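Local coordinates for uncharacterized protein (Chaetomium thermophilum, PDB 3LPZ) that probably serves as the alpha-solenoid Get4 component of the Get pathway, binding Get5 and other partners during the biogenesis of tail-anchored membrane proteins, at residues Ala53-Leu58 against Arg97-Gly102; Ala59-Thr64 against Gly75-Leu80. All coordinates share one frame; numbering follows the deposited sequence.

Interaction 1 of 2, residues Ala53-Leu58 against Arg97-Gly102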
loop_
_atom_site.group_PDB
_atom_site.type_symbol
_atom_site.label_atom_id
_atom_site.label_comp_id
_atom_site.label_asym_id
_atom_site.label_seq_id
_atom_site.Cartn_x
_atom_site.Cartn_y
_atom_site.Cartn_z
ATOM N N ALA A 53 -26.569 -14.830 11.086
ATOM C CA ALA A 53 -26.217 -15.983 11.908
ATOM C C ALA A 53 -24.943 -16.660 11.396
ATOM O O ALA A 53 -24.029 -16.929 12.170
ATOM C CB ALA A 53 -27.380 -16.983 11.952
ATOM N N ALA A 54 -24.888 -16.933 10.094
ATOM C CA ALA A 54 -23.730 -17.601 9.534
ATOM C C ALA A 54 -22.464 -16.794 9.843
ATOM O O ALA A 54 -21.445 -17.365 10.217
ATOM C CB ALA A 54 -23.883 -17.778 8.029
ATOM N N VAL A 55 -22.541 -15.470 9.653
ATOM C CA VAL A 55 -21.423 -14.574 9.892
ATOM C C VAL A 55 -20.979 -14.585 11.356
ATOM O O VAL A 55 -19.775 -14.656 11.635
ATOM C CB VAL A 55 -21.742 -13.103 9.413
ATOM C CG1 VAL A 55 -20.783 -12.068 10.069
ATOM C CG2 VAL A 55 -21.671 -13.005 7.903
ATOM N N ASP A 56 -21.927 -14.492 12.289
ATOM C CA ASP A 56 -21.566 -14.436 13.714
ATOM C C ASP A 56 -20.889 -15.752 14.099
ATOM O O ASP A 56 -19.869 -15.746 14.781
ATOM C CB ASP A 56 -22.785 -14.197 14.613
ATOM C CG ASP A 56 -23.276 -12.750 14.595
ATOM O OD1 ASP A 56 -22.559 -11.840 14.136
ATOM O OD2 ASP A 56 -24.413 -12.521 15.042
ATOM N N ILE A 57 -21.450 -16.870 13.639
ATOM C CA ILE A 57 -20.867 -18.189 13.903
ATOM C C ILE A 57 -19.440 -18.320 13.352
ATOM O O ILE A 57 -18.514 -18.677 14.090
ATOM C CB ILE A 57 -21.763 -19.329 13.363
ATOM C CG1 ILE A 57 -23.076 -19.364 14.168
ATOM C CG2 ILE A 57 -21.025 -20.693 13.441
ATOM C CD1 ILE A 57 -24.191 -20.126 13.488
ATOM N N LEU A 58 -19.266 -18.033 12.066
ATOM C CA LEU A 58 -17.932 -18.135 11.444
ATOM C C LEU A 58 -16.908 -17.193 12.086
ATOM O O LEU A 58 -15.762 -17.598 12.349
ATOM C CB LEU A 58 -18.025 -17.880 9.920
ATOM C CG LEU A 58 -18.782 -19.000 9.193
ATOM C CD1 LEU A 58 -19.087 -18.619 7.742
ATOM C CD2 LEU A 58 -18.001 -20.304 9.244
ATOM N N ARG A 97 -16.046 -5.016 8.470
ATOM C CA ARG A 97 -14.612 -4.745 8.488
ATOM C C ARG A 97 -14.073 -5.134 9.881
ATOM O O ARG A 97 -12.995 -5.700 9.974
ATOM C CB ARG A 97 -14.300 -3.262 8.205
ATOM C CG ARG A 97 -12.784 -2.945 8.101
ATOM C CD ARG A 97 -12.480 -1.409 8.188
ATOM N NE ARG A 97 -13.053 -0.711 7.023
ATOM C CZ ARG A 97 -14.130 0.082 7.049
ATOM N NH1 ARG A 97 -14.783 0.360 8.201
ATOM N NH2 ARG A 97 -14.551 0.613 5.903
ATOM N N GLY A 98 -14.796 -4.797 10.955
ATOM C CA GLY A 98 -14.311 -5.119 12.300
ATOM C C GLY A 98 -14.133 -6.624 12.523
ATOM O O GLY A 98 -13.170 -7.071 13.161
ATOM N N LYS A 99 -15.064 -7.418 12.009
ATOM C CA LYS A 99 -14.939 -8.884 12.133
ATOM C C LYS A 99 -13.716 -9.392 11.375
ATOM O O LYS A 99 -13.015 -10.296 11.849
ATOM C CB LYS A 99 -16.207 -9.581 11.644
ATOM C CG LYS A 99 -17.380 -9.382 12.578
ATOM C CD LYS A 99 -18.640 -10.102 12.072
ATOM C CE LYS A 99 -19.884 -9.765 12.931
ATOM N NZ LYS A 99 -20.362 -8.365 12.728
ATOM N N LEU A 100 -13.474 -8.840 10.185
ATOM C CA LEU A 100 -12.334 -9.291 9.360
ATOM C C LEU A 100 -11.001 -8.896 10.014
ATOM O O LEU A 100 -10.054 -9.707 10.029
ATOM C CB LEU A 100 -12.443 -8.786 7.912
ATOM C CG LEU A 100 -13.648 -9.379 7.148
ATOM C CD1 LEU A 100 -13.828 -8.685 5.791
ATOM C CD2 LEU A 100 -13.482 -10.894 6.909
ATOM N N LEU A 101 -10.942 -7.686 10.579
ATOM C CA LEU A 101 -9.730 -7.249 11.314
ATOM C C LEU A 101 -9.514 -8.071 12.573
ATOM O O LEU A 101 -8.378 -8.355 12.942
ATOM C CB LEU A 101 -9.787 -5.736 11.667
ATOM C CG LEU A 101 -9.745 -4.806 10.455
ATOM C CD1 LEU A 101 -10.056 -3.395 10.907
ATOM C CD2 LEU A 101 -8.353 -4.856 9.752
ATOM N N GLY A 102 -10.603 -8.468 13.231
ATOM C CA GLY A 102 -10.490 -9.335 14.399
ATOM C C GLY A 102 -9.838 -10.670 14.023
ATOM O O GLY A 102 -9.007 -11.204 14.795
#

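Interaction 2 of 2, residues Ala59-Thr64 against Gly75-Leu80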
loop_
_atom_site.group_PDB
_atom_site.type_symbol
_atom_site.label_atom_id
_atom_site.label_comp_id
_atom_site.label_asym_id
_atom_site.label_seq_id
_atom_site.Cartn_x
_atom_site.Cartn_y
_atom_site.Cartn_z
ATOM N N ALA A 59 -17.293 -15.934 12.308
ATOM C CA ALA A 59 -16.346 -14.969 12.897
ATOM C C ALA A 59 -15.945 -15.369 14.324
ATOM O O ALA A 59 -14.776 -15.313 14.661
ATOM C CB ALA A 59 -16.919 -13.495 12.865
ATOM N N SER A 60 -16.908 -15.765 15.161
ATOM C CA SER A 60 -16.573 -16.090 16.553
ATOM C C SER A 60 -15.706 -17.342 16.620
ATOM O O SER A 60 -14.695 -17.359 17.321
ATOM C CB SER A 60 -17.834 -16.328 17.398
ATOM O OG SER A 60 -18.705 -15.227 17.308
ATOM N N VAL A 61 -16.080 -18.377 15.876
ATOM C CA VAL A 61 -15.373 -19.655 15.947
ATOM C C VAL A 61 -14.000 -19.592 15.247
ATOM O O VAL A 61 -13.025 -20.212 15.709
ATOM C CB VAL A 61 -16.223 -20.841 15.397
ATOM C CG1 VAL A 61 -15.386 -22.151 15.346
ATOM C CG2 VAL A 61 -17.541 -21.046 16.236
ATOM N N SER A 62 -13.929 -18.857 14.137
ATOM C CA SER A 62 -12.654 -18.608 13.475
ATOM C C SER A 62 -11.655 -17.980 14.446
ATOM O O SER A 62 -10.505 -18.434 14.548
ATOM C CB SER A 62 -12.803 -17.660 12.278
ATOM O OG SER A 62 -11.496 -17.300 11.840
ATOM N N GLN A 63 -12.093 -16.931 15.138
ATOM C CA GLN A 63 -11.226 -16.253 16.100
ATOM C C GLN A 63 -10.813 -17.189 17.250
ATOM O O GLN A 63 -9.628 -17.195 17.671
ATOM C CB GLN A 63 -11.856 -14.949 16.602
ATOM C CG GLN A 63 -12.057 -13.959 15.442
ATOM C CD GLN A 63 -12.769 -12.689 15.830
ATOM O OE1 GLN A 63 -13.004 -12.451 17.002
ATOM N NE2 GLN A 63 -13.116 -11.858 14.836
ATOM N N THR A 64 -11.757 -17.990 17.746
ATOM C CA THR A 64 -11.394 -18.966 18.794
ATOM C C THR A 64 -10.330 -19.965 18.338
ATOM O O THR A 64 -9.384 -20.292 19.093
ATOM C CB THR A 64 -12.620 -19.726 19.344
ATOM O OG1 THR A 64 -13.539 -18.785 19.900
ATOM C CG2 THR A 64 -12.194 -20.710 20.445
ATOM N N GLY A 75 -8.039 -20.278 9.944
ATOM C CA GLY A 75 -7.864 -19.476 8.716
ATOM C C GLY A 75 -8.857 -19.883 7.637
ATOM O O GLY A 75 -9.381 -19.049 6.904
ATOM N N ASP A 76 -9.093 -21.186 7.514
ATOM C CA ASP A 76 -10.067 -21.677 6.551
ATOM C C ASP A 76 -11.463 -21.111 6.888
ATOM O O ASP A 76 -12.206 -20.677 5.999
ATOM C CB ASP A 76 -10.081 -23.203 6.548
ATOM C CG ASP A 76 -8.923 -23.800 5.762
ATOM O OD1 ASP A 76 -8.167 -23.058 5.094
ATOM O OD2 ASP A 76 -8.764 -25.036 5.806
ATOM N N LEU A 77 -11.809 -21.077 8.174
ATOM C CA LEU A 77 -13.089 -20.460 8.564
ATOM C C LEU A 77 -13.128 -18.956 8.277
ATOM O O LEU A 77 -14.183 -18.418 7.916
ATOM C CB LEU A 77 -13.410 -20.720 10.039
ATOM C CG LEU A 77 -14.472 -21.770 10.323
ATOM C CD1 LEU A 77 -14.409 -22.963 9.376
ATOM C CD2 LEU A 77 -14.476 -22.172 11.750
ATOM N N ALA A 78 -11.984 -18.289 8.457
ATOM C CA ALA A 78 -11.900 -16.848 8.163
ATOM C C ALA A 78 -12.103 -16.603 6.667
ATOM O O ALA A 78 -12.757 -15.644 6.276
ATOM C CB ALA A 78 -10.552 -16.251 8.651
ATOM N N VAL A 79 -11.535 -17.467 5.826
ATOM C CA VAL A 79 -11.771 -17.376 4.364
ATOM C C VAL A 79 -13.251 -17.626 4.036
ATOM O O VAL A 79 -13.843 -16.923 3.182
ATOM C CB VAL A 79 -10.813 -18.348 3.563
ATOM C CG1 VAL A 79 -11.157 -18.409 2.064
ATOM C CG2 VAL A 79 -9.342 -17.900 3.743
ATOM N N LEU A 80 -13.864 -18.603 4.718
ATOM C CA LEU A 80 -15.288 -18.909 4.510
ATOM C C LEU A 80 -16.149 -17.698 4.903
ATOM O O LEU A 80 -17.172 -17.426 4.298
ATOM C CB LEU A 80 -15.687 -20.144 5.334
ATOM C CG LEU A 80 -17.077 -20.746 5.114
ATOM C CD1 LEU A 80 -17.331 -21.000 3.623
ATOM C CD2 LEU A 80 -17.263 -22.038 5.949
#

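Interaction 1 of 2, residues Ala53-Leu58 against Arg97-Gly102
Val55 and Lys99 meet through their hydrocarbon parts, and this is the apolar half of the contact. Val55 sends CG1 out from helix 51-67, and the methyl sits 3.5 Å from CD of Lys99 and 3.8 Å from its CE. The two side chains meet at about a right angle, the valine branch ending against the outer methylenes of the lysine. Lys99 gets there by stretching: chi2 and chi3 are both close to 180°, which carries the chain straight off helix 94-104 across a backbone gap of 8.8 Å between the CA atoms of Asp56 and Lys99. The valine is buried, and its side chain also touches Phe85 of helix 71-88, the helix that lies between these two in sequence.

The polar half is looser. Asp56 stands one residue further along, at the partly exposed margin. In the conformer described, one of two modelled for this aspartate, its OD1 lies 3.6 Å from Lys99 CE and 4.3 Å from Lys99 NZ, beyond a salt bridge, so this side of the contact is doubtful. A bend at the last torsion of Lys99, chi4 71°, sets NZ off the line of the chain.

The contact between the two segments is therefore mainly aliphatic, with the methylenes of Lys99 bridging from helix 94-104 to helix 51-67. The nearby opposite charges of Asp56 and Lys99 may add some electrostatic attraction, without a salt bridge.

Interaction 2 of 2, residues Ala59-Thr64 against Gly75-Leu80
OG of Ser62 and CG1 of Val61 both stand anti to the backbone N of their own residue, with chi1 at 170° and 174°, and this directs them to Ala78 and Leu77 of the neighbouring helix. OG of Ser62 swings over to Ala78, whose CB lies 3.5 Å from that oxygen. The hydroxyl finds its polar partner just before the facing segment, in a hydrogen bond with the carbonyl oxygen of Gly74, so a buried polar group is satisfied while its flank rests on a methyl. CG1 of Val61 meets CD2 of Leu77 at 3.7 Å, the two side chains slanting across one another.

Leu77 closes the middle of the contact. Its CB packs on CB of Ser62 at 3.8 Å, where the backbones also come closest, with 5.3 Å between the CA atoms of Ser62 and Leu77. A serine on one side and the base of a leucine on the other leave little bulk between the two helix backbones.

Helices 51-67 and 71-88 form an antiparallel helical hairpin, as expected of an alpha-solenoid whose family belongs to the TPR clan. The axes of the two segments come within 8.3 Å and their directions differ by 155°. Helix 28-47 packs along one margin, its Thr38 touching both Val61 and Leu77, while Cys103 of helix 94-104 touches Ser62 and Ala78.

Further along helix 51-67, Thr64 OG1 donates to Ser60 O at 3.2 Å from above the carbonyl plane. Thr64 N reaches the same oxygen from the opposite face, and the threonine hydroxyl is also hydrogen-bonded to Gln20 of helix 11-25.

Helix 51-67 is common to both contacts, and their centres lie 8 Å apart. Interaction 2 joins it to the next helix in the chain, 71-88, whereas interaction 1 reaches past that helix to 94-104; along the sequence, interaction 2 is nested inside the loop that interaction 1 closes. The two touch directly: Lys99 CD lies 3.9 Å from Ala59 CB, and Lys99 O packs 3.4 Å from Gln63 NE2. Helix 51-67 thus contacts both of the next two helices, on one side of the chain's centre. Such packing of successive helices is consistent with the alpha-solenoid fold, and with Get4 probably acting as an interaction scaffold.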